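Local coordinates for protein formyltransferase PseJ (Anoxybacillus kamchatkensis G10, PDB 6EDK) that is a protein of the formyltransferase family with a ligand pocket formed within its single chain, at residues V135-T140 with M163-L168. Residues are numbered along the deposited sequence; the frame is centred on the assembly and turned at random.
Sequences VQREVT and MEYWPL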
ATOM      1  N   VAL A 135       4.675  -1.727  -9.909  1.00 26.78           N
ATOM      2  CA  VAL A 135       5.528  -0.549 -10.086  1.00 27.38           C
ATOM      3  C   VAL A 135       5.921  -0.022  -8.721  1.00 24.51           C
ATOM      4  O   VAL A 135       5.175  -0.162  -7.760  1.00 27.01           O
ATOM      5  CB  VAL A 135       4.852   0.602 -10.834  1.00 29.50           C
ATOM      6  CG1 VAL A 135       4.670   0.203 -12.279  1.00 36.81           C
ATOM      7  CG2 VAL A 135       3.491   0.961 -10.225  1.00 28.20           C
ATOM      8  N   GLN A 136       7.086   0.621  -8.651  1.00 21.77           N
ATOM      9  CA  GLN A 136       7.501   1.241  -7.411  1.00 25.55           C
ATOM     10  C   GLN A 136       8.164   2.563  -7.740  1.00 22.41           C
ATOM     11  O   GLN A 136       8.493   2.837  -8.906  1.00 28.53           O
ATOM     12  CB  GLN A 136       8.565   0.401  -6.633  1.00 30.63           C
ATOM     13  CG  GLN A 136       8.588  -1.016  -6.833  1.00 34.52           C
ATOM     14  CD  GLN A 136       9.695  -1.679  -6.028  1.00 30.96           C
ATOM     15  OE1 GLN A 136      10.759  -2.067  -6.555  1.00 30.30           O
ATOM     16  NE2 GLN A 136       9.468  -1.743  -4.751  1.00 28.44           N
ATOM     17  N   ARG A 137       8.383   3.374  -6.685  1.00 25.94           N
ATOM     18  CA  ARG A 137       9.116   4.633  -6.858  1.00 25.02           C
ATOM     19  C   ARG A 137       9.888   4.973  -5.626  1.00 24.90           C
ATOM     20  O   ARG A 137       9.362   4.903  -4.522  1.00 28.63           O
ATOM     21  CB  ARG A 137       8.150   5.771  -7.219  1.00 26.86           C
ATOM     22  CG  ARG A 137       8.851   7.075  -7.446  1.00 27.45           C
ATOM     23  CD  ARG A 137       7.937   8.024  -8.155  1.00 32.92           C
ATOM     24  NE  ARG A 137       7.646   7.427  -9.478  1.00 38.96           N
ATOM     25  CZ  ARG A 137       6.739   7.903 -10.333  1.00 42.32           C
ATOM     26  NH1 ARG A 137       6.038   9.017 -10.049  1.00 49.90           N
ATOM     27  NH2 ARG A 137       6.561   7.321 -11.476  1.00 32.48           N
ATOM     28  N   GLU A 138      11.125   5.424  -5.806  1.00 24.00           N
ATOM     29  CA  GLU A 138      11.850   5.867  -4.610  1.00 23.09           C
ATOM     30  C   GLU A 138      11.414   7.288  -4.245  1.00 24.36           C
ATOM     31  O   GLU A 138      11.005   8.071  -5.092  1.00 28.61           O
ATOM     32  CB  GLU A 138      13.391   5.847  -4.880  1.00 27.44           C
ATOM     33  CG  GLU A 138      14.190   6.235  -3.666  1.00 28.81           C
ATOM     34  CD  GLU A 138      15.709   6.360  -3.923  1.00 28.96           C
ATOM     35  OE1 GLU A 138      16.081   6.627  -5.052  1.00 31.28           O
ATOM     36  OE2 GLU A 138      16.473   6.229  -2.941  1.00 30.03           O
ATOM     37  N   VAL A 139      11.431   7.597  -2.960  1.00 25.61           N
ATOM     38  CA  VAL A 139      11.062   8.904  -2.446  1.00 26.24           C
ATOM     39  C   VAL A 139      12.167   9.307  -1.485  1.00 30.97           C
ATOM     40  O   VAL A 139      12.319   8.685  -0.431  1.00 34.77           O
ATOM     41  CB  VAL A 139       9.699   8.885  -1.715  1.00 28.43           C
ATOM     42  CG1 VAL A 139       9.395  10.200  -1.081  1.00 29.28           C
ATOM     43  CG2 VAL A 139       8.571   8.481  -2.688  1.00 27.46           C
ATOM     44  N   THR A 140      12.862  10.351  -1.822  1.00 34.90           N
ATOM     45  CA  THR A 140      13.923  10.874  -0.982  1.00 36.52           C
ATOM     46  C   THR A 140      13.371  11.839   0.060  1.00 30.21           C
ATOM     47  O   THR A 140      12.229  12.278   0.038  1.00 31.87           O
ATOM     48  CB  THR A 140      14.994  11.572  -1.828  1.00 43.26           C
ATOM     49  OG1 THR A 140      14.338  12.505  -2.711  1.00 47.14           O
ATOM     50  CG2 THR A 140      15.797  10.516  -2.622  1.00 48.20           C
ATOM     51  N   MET A 163      -2.527   6.649 -10.102  1.00 25.97           N
ATOM     52  CA  MET A 163      -3.292   7.293 -11.203  1.00 26.16           C
ATOM     53  C   MET A 163      -2.481   7.315 -12.468  1.00 30.49           C
ATOM     54  O   MET A 163      -3.050   7.225 -13.572  1.00 31.46           O
ATOM     55  CB  MET A 163      -3.702   8.713 -10.821  1.00 28.07           C
ATOM     56  CG  MET A 163      -4.748   8.785  -9.707  1.00 29.90           C
ATOM     57  SD  MET A 163      -5.549  10.360  -9.264  1.00 32.27           S
ATOM     58  CE  MET A 163      -4.172  11.191  -8.446  1.00 34.17           C
ATOM     59  N   GLU A 164      -1.144   7.470 -12.347  1.00 26.93           N
ATOM     60  CA  GLU A 164      -0.314   7.431 -13.545  1.00 26.38           C
ATOM     61  C   GLU A 164      -0.394   6.096 -14.243  1.00 29.98           C
ATOM     62  O   GLU A 164      -0.416   6.053 -15.488  1.00 28.85           O
ATOM     63  CB  GLU A 164       1.139   7.747 -13.214  1.00 26.66           C
ATOM     64  CG  GLU A 164       2.109   7.640 -14.365  1.00 31.21           C
ATOM     65  CD  GLU A 164       3.511   8.062 -13.944  1.00 35.45           C
ATOM     66  OE1 GLU A 164       3.668   8.562 -12.787  1.00 32.02           O
ATOM     67  OE2 GLU A 164       4.419   7.940 -14.779  1.00 32.91           O
ATOM     68  N   TYR A 165      -0.474   5.002 -13.494  1.00 28.72           N
ATOM     69  CA  TYR A 165      -0.377   3.675 -14.126  1.00 28.74           C
ATOM     70  C   TYR A 165      -1.713   2.940 -14.224  1.00 31.01           C
ATOM     71  O   TYR A 165      -1.799   1.934 -14.924  1.00 35.69           O
ATOM     72  CB  TYR A 165       0.636   2.786 -13.388  1.00 28.45           C
ATOM     73  CG  TYR A 165       2.064   3.116 -13.734  1.00 31.76           C
ATOM     74  CD1 TYR A 165       2.685   2.569 -14.832  1.00 36.11           C
ATOM     75  CD2 TYR A 165       2.783   4.031 -12.984  1.00 30.84           C
ATOM     76  CE1 TYR A 165       3.974   2.883 -15.167  1.00 37.01           C
ATOM     77  CE2 TYR A 165       4.158   4.343 -13.319  1.00 33.40           C
ATOM     78  CZ  TYR A 165       4.713   3.747 -14.426  1.00 38.26           C
ATOM     79  OH  TYR A 165       6.017   4.016 -14.816  1.00 40.50           O
ATOM     80  N   TRP A 166      -2.755   3.438 -13.572  1.00 28.48           N
ATOM     81  CA  TRP A 166      -4.028   2.730 -13.643  1.00 31.03           C
ATOM     82  C   TRP A 166      -4.531   2.522 -15.066  1.00 36.45           C
ATOM     83  O   TRP A 166      -5.045   1.427 -15.329  1.00 32.23           O
ATOM     84  CB  TRP A 166      -5.060   3.492 -12.855  1.00 30.82           C
ATOM     85  CG  TRP A 166      -6.468   2.845 -12.871  1.00 29.44           C
ATOM     86  CD1 TRP A 166      -7.625   3.450 -13.350  1.00 35.17           C
ATOM     87  CD2 TRP A 166      -6.834   1.553 -12.418  1.00 29.80           C
ATOM     88  NE1 TRP A 166      -8.692   2.575 -13.201  1.00 38.41           N
ATOM     89  CE2 TRP A 166      -8.240   1.413 -12.627  1.00 33.95           C
ATOM     90  CE3 TRP A 166      -6.141   0.493 -11.851  1.00 33.69           C
ATOM     91  CZ2 TRP A 166      -8.913   0.278 -12.279  1.00 34.32           C
ATOM     92  CZ3 TRP A 166      -6.823  -0.639 -11.511  1.00 33.98           C
ATOM     93  CH2 TRP A 166      -8.212  -0.729 -11.707  1.00 35.74           C
ATOM     94  N   PRO A 167      -4.425   3.472 -15.995  1.00 35.30           N
ATOM     95  CA  PRO A 167      -4.869   3.168 -17.388  1.00 39.16           C
ATOM     96  C   PRO A 167      -4.265   1.900 -17.964  1.00 41.50           C
ATOM     97  O   PRO A 167      -4.920   1.233 -18.764  1.00 43.65           O
ATOM     98  CB  PRO A 167      -4.440   4.398 -18.191  1.00 39.92           C
ATOM     99  CG  PRO A 167      -4.445   5.541 -17.177  1.00 39.50           C
ATOM    100  CD  PRO A 167      -3.939   4.876 -15.884  1.00 34.97           C
ATOM    101  N   LEU A 168      -3.034   1.562 -17.606  1.00 41.22           N
ATOM    102  CA  LEU A 168      -2.429   0.305 -18.005  1.00 44.43           C
ATOM    103  C   LEU A 168      -2.881  -0.844 -17.119  1.00 44.50           C
ATOM    104  O   LEU A 168      -3.225  -1.906 -17.628  1.00 43.50           O
ATOM    105  CB  LEU A 168      -0.895   0.427 -17.985  1.00 43.26           C
ATOM    106  CG  LEU A 168      -0.310   1.437 -18.994  1.00 46.07           C
ATOM    107  CD1 LEU A 168       1.157   1.684 -18.735  1.00 45.69           C
ATOM    108  CD2 LEU A 168      -0.492   0.959 -20.443  1.00 46.99           C
TER
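Val135 sets a methyl group on the face of the Tyr165 ring: CG1 lies 3.9 Å from the ring centroid of Tyr165 and only 8° off the ring normal, which meets the geometry of a CH-pi contact. This small offset puts the methyl over the ring centre, slightly nearer the CD1-CE1 side, where Val135 CG1 is 4.0 Å from both CD1 and CE1 of Tyr165; Val135 CG2 comes no nearer than 4.2 Å, to CD2 of Tyr165. On Tyr165, CG stands anti to the carbonyl carbon, which turns the ring so that one face meets Val135 CG1. The two residues belong to strand 133-138, the outermost strand at one end of the mixed six-stranded sheet, and to helix 147-169, which follows it in the chain and packs back on it; the short segments run nearly antiparallel, at 163°, with axes 10.6 Å apart. Backbone hydrogen bonds of Val135 with Ile121 and of Arg137 with Val119 tie this strand to its neighbour 118-123. Two residues along from Val135, Arg137 also points to the helix, its chain bent at chi3, and its NH2 donates a weak hydrogen bond of 3.4 Å to Glu164 OE1, within a salt bridge. That oxygen sits at the edge of the guanidinium, yet the guanidinium and carboxylate planes are 57° apart. The same Arg137 NH2 lies 4.2 Å from CE2 of Tyr165, at the ring's edge.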